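Local coordinates for protein orotidine 5'-phosphate decarboxylase (Lactobacillus acidophilus, PDB 3TFX) that probably catalyses the decarboxylation of orotidine 5'-monophosphate to uridine 5'-monophosphate, the last step of de novo UMP synthesis, and forms a homodimer, at residues 122-132 against 142-150; 179-188 against 209-218. All blocks are in the same frame, centred on the assembly; numbering follows the deposited sequence.

How the interactions relate
The two contacts belong to one closed eight-stranded parallel barrel: one packs a loop after a strand on a surrounding helix, the other pairs two neighbouring strands and the loops beyond them. Interaction 1 comes first along the chain: it sets the loop that follows strand 117-121 against helix 142-155, close to the second subunit. Interaction 2 follows in series and pairs strand 180-183 with strand 212-215, the seventh and eighth in the order of the barrel. They lie about 18 Å apart, centre to centre, yet they touch, Ala150 O packing at 4.1 Å from Phe179 CZ. Helix 168-175 is shared, since side chains of both contacts rest on it. Each contact also carries predicted substrate-binding residues.

Interaction 1: 122-132 against 142-150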
loop_
_atom_site.group_PDB
_atom_site.type_symbol
_atom_site.label_atom_id
_atom_site.label_comp_id
_atom_site.label_asym_id
_atom_site.label_seq_id
_atom_site.Cartn_x
_atom_site.Cartn_y
_atom_site.Cartn_z
ATOM N N THR A 122 4.360 11.601 -1.037
ATOM C CA THR A 122 4.519 12.637 -0.068
ATOM C C THR A 122 3.125 12.817 0.581
ATOM O O THR A 122 2.751 12.042 1.498
ATOM C CB THR A 122 5.176 13.839 -0.824
ATOM O OG1 THR A 122 6.473 14.134 -0.289
ATOM C CG2 THR A 122 4.310 15.048 -0.987
ATOM N N GLU A 123 2.355 13.793 0.110
ATOM C CA GLU A 123 0.954 13.896 0.472
ATOM C C GLU A 123 0.157 13.598 -0.775
ATOM O O GLU A 123 0.425 14.168 -1.826
ATOM C CB GLU A 123 0.612 15.289 1.019
ATOM C CG GLU A 123 1.241 15.617 2.385
ATOM C CD GLU A 123 0.669 14.786 3.531
ATOM O OE1 GLU A 123 -0.421 14.181 3.387
ATOM O OE2 GLU A 123 1.308 14.740 4.594
ATOM N N LEU A 124 -0.801 12.691 -0.672
ATOM C CA LEU A 124 -1.642 12.350 -1.815
ATOM C C LEU A 124 -2.451 13.571 -2.263
ATOM O O LEU A 124 -2.788 14.430 -1.439
ATOM C CB LEU A 124 -2.581 11.193 -1.461
ATOM C CG LEU A 124 -1.956 9.812 -1.188
ATOM C CD1 LEU A 124 -2.941 8.936 -0.421
ATOM C CD2 LEU A 124 -1.533 9.128 -2.483
ATOM N N THR A 125 -2.763 13.646 -3.557
ATOM C CA THR A 125 -3.578 14.752 -4.091
ATOM C C THR A 125 -4.964 14.748 -3.436
ATOM O O THR A 125 -5.669 15.761 -3.453
ATOM C CB THR A 125 -3.722 14.708 -5.645
ATOM O OG1 THR A 125 -4.405 13.510 -6.040
ATOM C CG2 THR A 125 -2.345 14.746 -6.332
ATOM N N SER A 126 -5.337 13.614 -2.841
ATOM C CA SER A 126 -6.643 13.475 -2.182
ATOM C C SER A 126 -6.684 14.178 -0.824
ATOM O O SER A 126 -7.762 14.432 -0.276
ATOM C CB SER A 126 -7.037 12.001 -2.046
ATOM O OG SER A 126 -6.084 11.268 -1.286
ATOM N N ILE A 127 -5.507 14.481 -0.287
ATOM C CA ILE A 127 -5.401 15.247 0.943
ATOM C C ILE A 127 -5.414 16.737 0.591
ATOM O O ILE A 127 -4.452 17.254 0.024
ATOM C CB ILE A 127 -4.097 14.909 1.739
ATOM C CG1 ILE A 127 -3.895 13.384 1.908
ATOM C CG2 ILE A 127 -4.066 15.635 3.072
ATOM C CD1 ILE A 127 -5.103 12.584 2.450
ATOM N N SER A 128 -6.516 17.414 0.912
ATOM C CA SER A 128 -6.586 18.863 0.792
ATOM C C SER A 128 -5.967 19.489 2.047
ATOM O O SER A 128 -5.616 18.781 3.007
ATOM C CB SER A 128 -8.038 19.325 0.609
ATOM O OG SER A 128 -8.860 18.862 1.672
ATOM N N ASP A 129 -5.837 20.813 2.038
ATOM C CA ASP A 129 -5.338 21.548 3.205
ATOM C C ASP A 129 -6.121 21.272 4.495
ATOM O O ASP A 129 -5.513 21.142 5.566
ATOM C CB ASP A 129 -5.300 23.044 2.912
ATOM C CG ASP A 129 -4.223 23.402 1.910
ATOM O OD1 ASP A 129 -4.564 23.947 0.841
ATOM O OD2 ASP A 129 -3.036 23.130 2.187
ATOM N N ASP A 130 -7.449 21.187 4.379
ATOM C CA ASP A 130 -8.329 20.853 5.501
ATOM C C ASP A 130 -8.144 19.407 5.992
ATOM O O ASP A 130 -8.126 19.154 7.203
ATOM C CB ASP A 130 -9.800 21.084 5.133
ATOM C CG ASP A 130 -10.756 20.734 6.280
ATOM O OD1 ASP A 130 -10.806 21.509 7.265
ATOM O OD2 ASP A 130 -11.456 19.690 6.196
ATOM N N VAL A 131 -8.022 18.471 5.050
ATOM C CA VAL A 131 -7.753 17.072 5.392
ATOM C C VAL A 131 -6.379 16.955 6.065
ATOM O O VAL A 131 -6.229 16.251 7.073
ATOM C CB VAL A 131 -7.865 16.129 4.163
ATOM C CG1 VAL A 131 -7.443 14.708 4.529
ATOM C CG2 VAL A 131 -9.296 16.119 3.627
ATOM N N LEU A 132 -5.395 17.675 5.521
ATOM C CA LEU A 132 -4.047 17.706 6.090
ATOM C C LEU A 132 -4.076 18.209 7.529
ATOM O O LEU A 132 -3.424 17.626 8.407
ATOM C CB LEU A 132 -3.102 18.581 5.242
ATOM C CG LEU A 132 -1.649 18.743 5.727
ATOM C CD1 LEU A 132 -0.834 17.448 5.572
ATOM C CD2 LEU A 132 -0.959 19.892 5.017
HETATM N N MSE A 142 0.860 22.695 3.789
HETATM C CA MSE A 142 1.101 21.732 2.712
HETATM C C MSE A 142 2.511 21.765 2.112
HETATM O O MSE A 142 3.181 20.729 2.063
HETATM C CB MSE A 142 0.037 21.881 1.611
HETATM C CG MSE A 142 0.073 20.810 0.509
HETATM SE SE MSE A 142 -0.200 18.962 1.145
HETATM C CE MSE A 142 -2.104 19.042 1.577
ATOM N N ALA A 143 2.951 22.952 1.676
ATOM C CA ALA A 143 4.214 23.105 0.947
ATOM C C ALA A 143 5.419 22.743 1.797
ATOM O O ALA A 143 6.390 22.171 1.289
ATOM C CB ALA A 143 4.363 24.522 0.393
ATOM N N GLU A 144 5.344 23.082 3.083
ATOM C CA GLU A 144 6.400 22.767 4.042
ATOM C C GLU A 144 6.449 21.272 4.349
ATOM O O GLU A 144 7.534 20.697 4.469
ATOM C CB GLU A 144 6.223 23.566 5.339
ATOM C CG GLU A 144 6.639 25.043 5.241
ATOM C CD GLU A 144 6.550 25.787 6.578
ATOM O OE1 GLU A 144 6.949 25.215 7.624
ATOM O OE2 GLU A 144 6.083 26.950 6.582
ATOM N N GLN A 145 5.273 20.656 4.470
ATOM C CA GLN A 145 5.161 19.227 4.772
ATOM C C GLN A 145 5.673 18.385 3.600
ATOM O O GLN A 145 6.403 17.411 3.788
ATOM C CB GLN A 145 3.710 18.858 5.128
ATOM C CG GLN A 145 3.414 17.350 5.202
ATOM C CD GLN A 145 3.954 16.679 6.471
ATOM O OE1 GLN A 145 4.634 17.305 7.304
ATOM N NE2 GLN A 145 3.642 15.397 6.624
ATOM N N VAL A 146 5.302 18.798 2.394
ATOM C CA VAL A 146 5.735 18.145 1.170
ATOM C C VAL A 146 7.256 18.170 1.023
ATOM O O VAL A 146 7.870 17.127 0.767
ATOM C CB VAL A 146 5.027 18.723 -0.078
ATOM C CG1 VAL A 146 5.731 18.279 -1.371
ATOM C CG2 VAL A 146 3.572 18.274 -0.094
ATOM N N LEU A 147 7.860 19.346 1.195
ATOM C CA LEU A 147 9.312 19.489 1.092
ATOM C C LEU A 147 10.040 18.658 2.171
ATOM O O LEU A 147 11.027 17.976 1.887
ATOM C CB LEU A 147 9.706 20.968 1.151
ATOM C CG LEU A 147 11.198 21.314 1.314
ATOM C CD1 LEU A 147 11.968 20.822 0.116
ATOM C CD2 LEU A 147 11.433 22.834 1.546
ATOM N N SER A 148 9.523 18.691 3.391
ATOM C CA SER A 148 10.082 17.920 4.513
ATOM C C SER A 148 10.068 16.395 4.257
ATOM O O SER A 148 11.063 15.705 4.487
ATOM C CB SER A 148 9.308 18.254 5.791
ATOM O OG SER A 148 9.771 17.500 6.886
ATOM N N LEU A 149 8.936 15.886 3.781
ATOM C CA LEU A 149 8.818 14.473 3.398
ATOM C C LEU A 149 9.765 14.129 2.240
ATOM O O LEU A 149 10.429 13.103 2.264
ATOM C CB LEU A 149 7.374 14.167 2.998
ATOM C CG LEU A 149 6.397 13.508 3.986
ATOM C CD1 LEU A 149 6.836 13.468 5.440
ATOM C CD2 LEU A 149 5.009 14.059 3.832
ATOM N N ALA A 150 9.840 15.009 1.243
ATOM C CA ALA A 150 10.714 14.784 0.099
ATOM C C ALA A 150 12.202 14.746 0.499
ATOM O O ALA A 150 12.918 13.816 0.124
ATOM C CB ALA A 150 10.456 15.812 -0.989
#
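Glu123 and the selenomethionine Met142 anchor a largely buried loop-to-helix contact on the outer part of the barrel, where the chain leaving strand 117-121 folds over helix 142-155. The selenium of Met142 lies against the stem of Glu123, 3.8 Å from its CB. A bend at chi2 (60°) sets the selenium there, and a further one at chi3 (72°) swings the methyl CE to Leu132 CD2, at 3.7 Å, and to the carbonyl oxygen of Ile127. Asp129 OD2 borders the same side chain at Met142 CB. Beyond the selenium, Glu123 turns its carboxylate to Gln145, whose NE2 donates to OE2 over 3.2 Å. This oxygen lies close to the amide plane, although the carboxylate and amide planes stand 39° apart. The same OE2 is held by Gln136 NE2, its stronger partner, so two amides share one oxygen. An alanine at Glu123 would remove this shared acceptor and is likely to leave both amides freer to turn. At the other end the packing is tight: Thr122 CG2 presses on Val146 CG2 at 3.4 Å, while Thr122 OG1 makes a weak hydrogen bond to Val146 O. A loop leading from a barrel strand into the next helices is the beta-alpha connection of a TIM barrel, whose loops at the C-terminal strand ends typically form the active site, consistent with the predicted substrate binding by Thr125.

Interaction 2: 179-188 against 209-218; sequences FLYVTPGIRP and GSSAIVVGRP
Tyr181 O accepts two backbone N-H groups, a firm bond from Ser211 N at 2.8 Å and a weak one from Ala212 N at 3.5 Å. Ser211 also returns a bond to the same residue: with chi1 at -48° its hydroxyl is turned away from its own carbonyl carbon, and OG takes the N-H of Tyr181 at 2.8 Å. Beyond this start the strands run parallel. Thr183 N bonds to Ala212 O and Thr183 O accepts from Val214 N, the alternating pattern of parallel strands. On one side of the sheet Val182 CG2 meets Ala212 CB; on the other, Thr183 OG1 and Ser210 OG share a 2.8 Å hydrogen bond, and Ile186 CG1 packs on Ile213 CG2 at 3.7 Å. Further along, water bridges the two segments while apolar side chains still touch directly. One water joins Ile186 O to Gly216 N, and another accepts from Arg217 N and, weakly, from Arg187 NH2 at the guanidinium edge, while Pro218 CD lies 3.7 Å from Arg187 NH2. Strands seven and eight of the barrel thus lead into a hydrated region around Arg187, Gly216 and Arg217, consistent with their predicted substrate binding: two arginines and backbone N-H groups would suit an anionic ligand such as a phosphate.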
loop_
_atom_site.group_PDB
_atom_site.type_symbol
_atom_site.label_atom_id
_atom_site.label_comp_id
_atom_site.label_asym_id
_atom_site.label_seq_id
_atom_site.Cartn_x
_atom_site.Cartn_y
_atom_site.Cartn_z
ATOM N N PHE A 179 18.224 12.680 -8.268
ATOM C CA PHE A 179 16.871 12.443 -7.773
ATOM C C PHE A 179 15.902 12.511 -8.948
ATOM O O PHE A 179 16.136 13.245 -9.921
ATOM C CB PHE A 179 16.488 13.510 -6.750
ATOM C CG PHE A 179 15.565 13.023 -5.650
ATOM C CD1 PHE A 179 15.896 11.912 -4.877
ATOM C CD2 PHE A 179 14.382 13.709 -5.363
ATOM C CE1 PHE A 179 15.056 11.475 -3.840
ATOM C CE2 PHE A 179 13.534 13.286 -4.330
ATOM C CZ PHE A 179 13.883 12.173 -3.555
ATOM N N LEU A 180 14.824 11.742 -8.857
ATOM C CA LEU A 180 13.807 11.709 -9.905
ATOM C C LEU A 180 12.559 12.451 -9.471
ATOM O O LEU A 180 11.964 12.132 -8.449
ATOM C CB LEU A 180 13.466 10.260 -10.271
ATOM C CG LEU A 180 14.615 9.445 -10.884
ATOM C CD1 LEU A 180 14.254 7.980 -10.914
ATOM C CD2 LEU A 180 15.047 9.953 -12.309
ATOM N N TYR A 181 12.158 13.447 -10.250
ATOM C CA TYR A 181 10.896 14.132 -9.989
ATOM C C TYR A 181 9.871 13.598 -10.982
ATOM O O TYR A 181 9.912 13.936 -12.168
ATOM C CB TYR A 181 11.087 15.657 -10.059
ATOM C CG TYR A 181 12.218 16.122 -9.157
ATOM C CD1 TYR A 181 11.983 16.395 -7.814
ATOM C CD2 TYR A 181 13.519 16.243 -9.637
ATOM C CE1 TYR A 181 13.016 16.808 -6.962
ATOM C CE2 TYR A 181 14.570 16.664 -8.789
ATOM C CZ TYR A 181 14.303 16.930 -7.455
ATOM O OH TYR A 181 15.312 17.318 -6.606
ATOM N N VAL A 182 8.988 12.727 -10.489
ATOM C CA VAL A 182 8.011 12.020 -11.321
ATOM C C VAL A 182 6.637 12.676 -11.187
ATOM O O VAL A 182 6.076 12.738 -10.083
ATOM C CB VAL A 182 7.945 10.529 -10.971
ATOM C CG1 VAL A 182 6.853 9.807 -11.794
ATOM C CG2 VAL A 182 9.321 9.868 -11.186
ATOM N N THR A 183 6.114 13.176 -12.310
ATOM C CA THR A 183 4.950 14.074 -12.303
ATOM C C THR A 183 3.767 13.549 -13.142
ATOM O O THR A 183 3.856 13.522 -14.371
ATOM C CB THR A 183 5.339 15.487 -12.821
ATOM O OG1 THR A 183 5.735 15.398 -14.191
ATOM C CG2 THR A 183 6.507 16.064 -12.032
ATOM N N PRO A 184 2.649 13.150 -12.481
ATOM C CA PRO A 184 1.457 12.574 -13.166
ATOM C C PRO A 184 0.377 13.471 -13.795
ATOM O O PRO A 184 -0.467 12.974 -14.566
ATOM C CB PRO A 184 0.798 11.707 -12.071
ATOM C CG PRO A 184 1.198 12.351 -10.792
ATOM C CD PRO A 184 2.579 12.954 -11.016
ATOM N N GLY A 185 0.324 14.757 -13.505
ATOM C CA GLY A 185 -0.902 15.485 -13.962
ATOM C C GLY A 185 -1.018 15.861 -15.441
ATOM O O GLY A 185 -1.824 16.724 -15.808
ATOM N N ILE A 186 -0.242 15.207 -16.300
ATOM C CA ILE A 186 0.136 15.803 -17.593
ATOM C C ILE A 186 -0.831 15.564 -18.777
ATOM O O ILE A 186 -1.191 14.419 -19.077
ATOM C CB ILE A 186 1.584 15.390 -17.967
ATOM C CG1 ILE A 186 2.563 15.677 -16.797
ATOM C CG2 ILE A 186 2.020 16.034 -19.293
ATOM C CD1 ILE A 186 2.705 17.153 -16.370
ATOM N N ARG A 187 -1.240 16.653 -19.438
ATOM C CA ARG A 187 -2.115 16.556 -20.620
ATOM C C ARG A 187 -1.719 17.531 -21.737
ATOM O O ARG A 187 -1.327 18.662 -21.471
ATOM C CB ARG A 187 -3.612 16.763 -20.269
ATOM C CG ARG A 187 -4.002 16.713 -18.783
ATOM C CD ARG A 187 -5.498 16.418 -18.577
ATOM N NE ARG A 187 -5.737 14.969 -18.604
ATOM C CZ ARG A 187 -5.754 14.176 -17.529
ATOM N NH1 ARG A 187 -5.592 14.679 -16.309
ATOM N NH2 ARG A 187 -5.955 12.874 -17.673
ATOM N N PRO A 188 -1.844 17.102 -23.002
ATOM C CA PRO A 188 -1.658 18.032 -24.123
ATOM C C PRO A 188 -2.650 19.207 -24.086
ATOM O O PRO A 188 -2.285 20.340 -24.434
ATOM C CB PRO A 188 -1.937 17.157 -25.347
ATOM C CG PRO A 188 -1.624 15.780 -24.906
ATOM C CD PRO A 188 -2.025 15.717 -23.467
ATOM N N GLY A 209 11.486 20.880 -15.313
ATOM C CA GLY A 209 12.464 19.923 -14.779
ATOM C C GLY A 209 11.940 18.560 -14.344
ATOM O O GLY A 209 12.622 17.854 -13.614
ATOM N N SER A 210 10.739 18.173 -14.785
ATOM C CA SER A 210 10.241 16.814 -14.524
ATOM C C SER A 210 11.201 15.739 -15.088
ATOM O O SER A 210 11.690 15.865 -16.215
ATOM C CB SER A 210 8.829 16.641 -15.092
ATOM O OG SER A 210 8.417 15.292 -14.984
ATOM N N SER A 211 11.511 14.714 -14.287
ATOM C CA SER A 211 12.372 13.616 -14.745
ATOM C C SER A 211 11.585 12.609 -15.569
ATOM O O SER A 211 12.155 11.890 -16.383
ATOM C CB SER A 211 12.999 12.879 -13.556
ATOM O OG SER A 211 13.549 13.791 -12.625
ATOM N N ALA A 212 10.279 12.537 -15.317
ATOM C CA ALA A 212 9.390 11.566 -15.949
ATOM C C ALA A 212 7.966 12.060 -15.813
ATOM O O ALA A 212 7.587 12.548 -14.755
ATOM C CB ALA A 212 9.518 10.192 -15.275
ATOM N N ILE A 213 7.160 11.902 -16.858
ATOM C CA ILE A 213 5.735 12.247 -16.750
ATOM C C ILE A 213 4.890 11.008 -16.843
ATOM O O ILE A 213 5.247 10.069 -17.556
ATOM C CB ILE A 213 5.273 13.275 -17.838
ATOM C CG1 ILE A 213 5.495 12.715 -19.258
ATOM C CG2 ILE A 213 5.973 14.607 -17.609
ATOM C CD1 ILE A 213 5.075 13.632 -20.408
ATOM N N VAL A 214 3.774 10.999 -16.125
ATOM C CA VAL A 214 2.764 9.979 -16.369
ATOM C C VAL A 214 1.490 10.525 -17.045
ATOM O O VAL A 214 0.930 11.554 -16.644
ATOM C CB VAL A 214 2.563 8.954 -15.168
ATOM C CG1 VAL A 214 3.281 9.390 -13.881
ATOM C CG2 VAL A 214 1.099 8.565 -14.945
ATOM N N VAL A 215 1.091 9.865 -18.120
ATOM C CA VAL A 215 -0.023 10.320 -18.949
ATOM C C VAL A 215 -1.033 9.182 -18.997
ATOM O O VAL A 215 -0.644 8.020 -19.150
ATOM C CB VAL A 215 0.450 10.722 -20.393
ATOM C CG1 VAL A 215 -0.710 11.284 -21.227
ATOM C CG2 VAL A 215 1.590 11.751 -20.328
ATOM N N GLY A 216 -2.311 9.524 -18.823
ATOM C CA GLY A 216 -3.418 8.564 -18.878
ATOM C C GLY A 216 -4.273 8.693 -20.132
ATOM O O GLY A 216 -3.801 8.426 -21.244
ATOM N N ARG A 217 -5.517 9.132 -19.952
ATOM C CA ARG A 217 -6.525 9.194 -21.042
ATOM C C ARG A 217 -6.081 9.879 -22.335
ATOM O O ARG A 217 -6.468 9.432 -23.414
ATOM C CB ARG A 217 -7.845 9.807 -20.542
ATOM C CG ARG A 217 -8.432 9.043 -19.371
ATOM C CD ARG A 217 -9.724 9.626 -18.827
ATOM N NE ARG A 217 -10.168 8.813 -17.694
ATOM C CZ ARG A 217 -11.210 9.075 -16.908
ATOM N NH1 ARG A 217 -11.973 10.144 -17.117
ATOM N NH2 ARG A 217 -11.491 8.250 -15.910
ATOM N N PRO A 218 -5.267 10.957 -22.242
ATOM C CA PRO A 218 -4.751 11.558 -23.476
ATOM C C PRO A 218 -4.119 10.537 -24.411
ATOM O O PRO A 218 -4.123 10.737 -25.616
ATOM C CB PRO A 218 -3.704 12.552 -22.971
ATOM C CG PRO A 218 -4.229 12.989 -21.646
ATOM C CD PRO A 218 -4.987 11.810 -21.066
HETATM O O HOH W 1 -2.712 12.520 -18.040
HETATM O O HOH W 2 -5.975 10.224 -17.264
#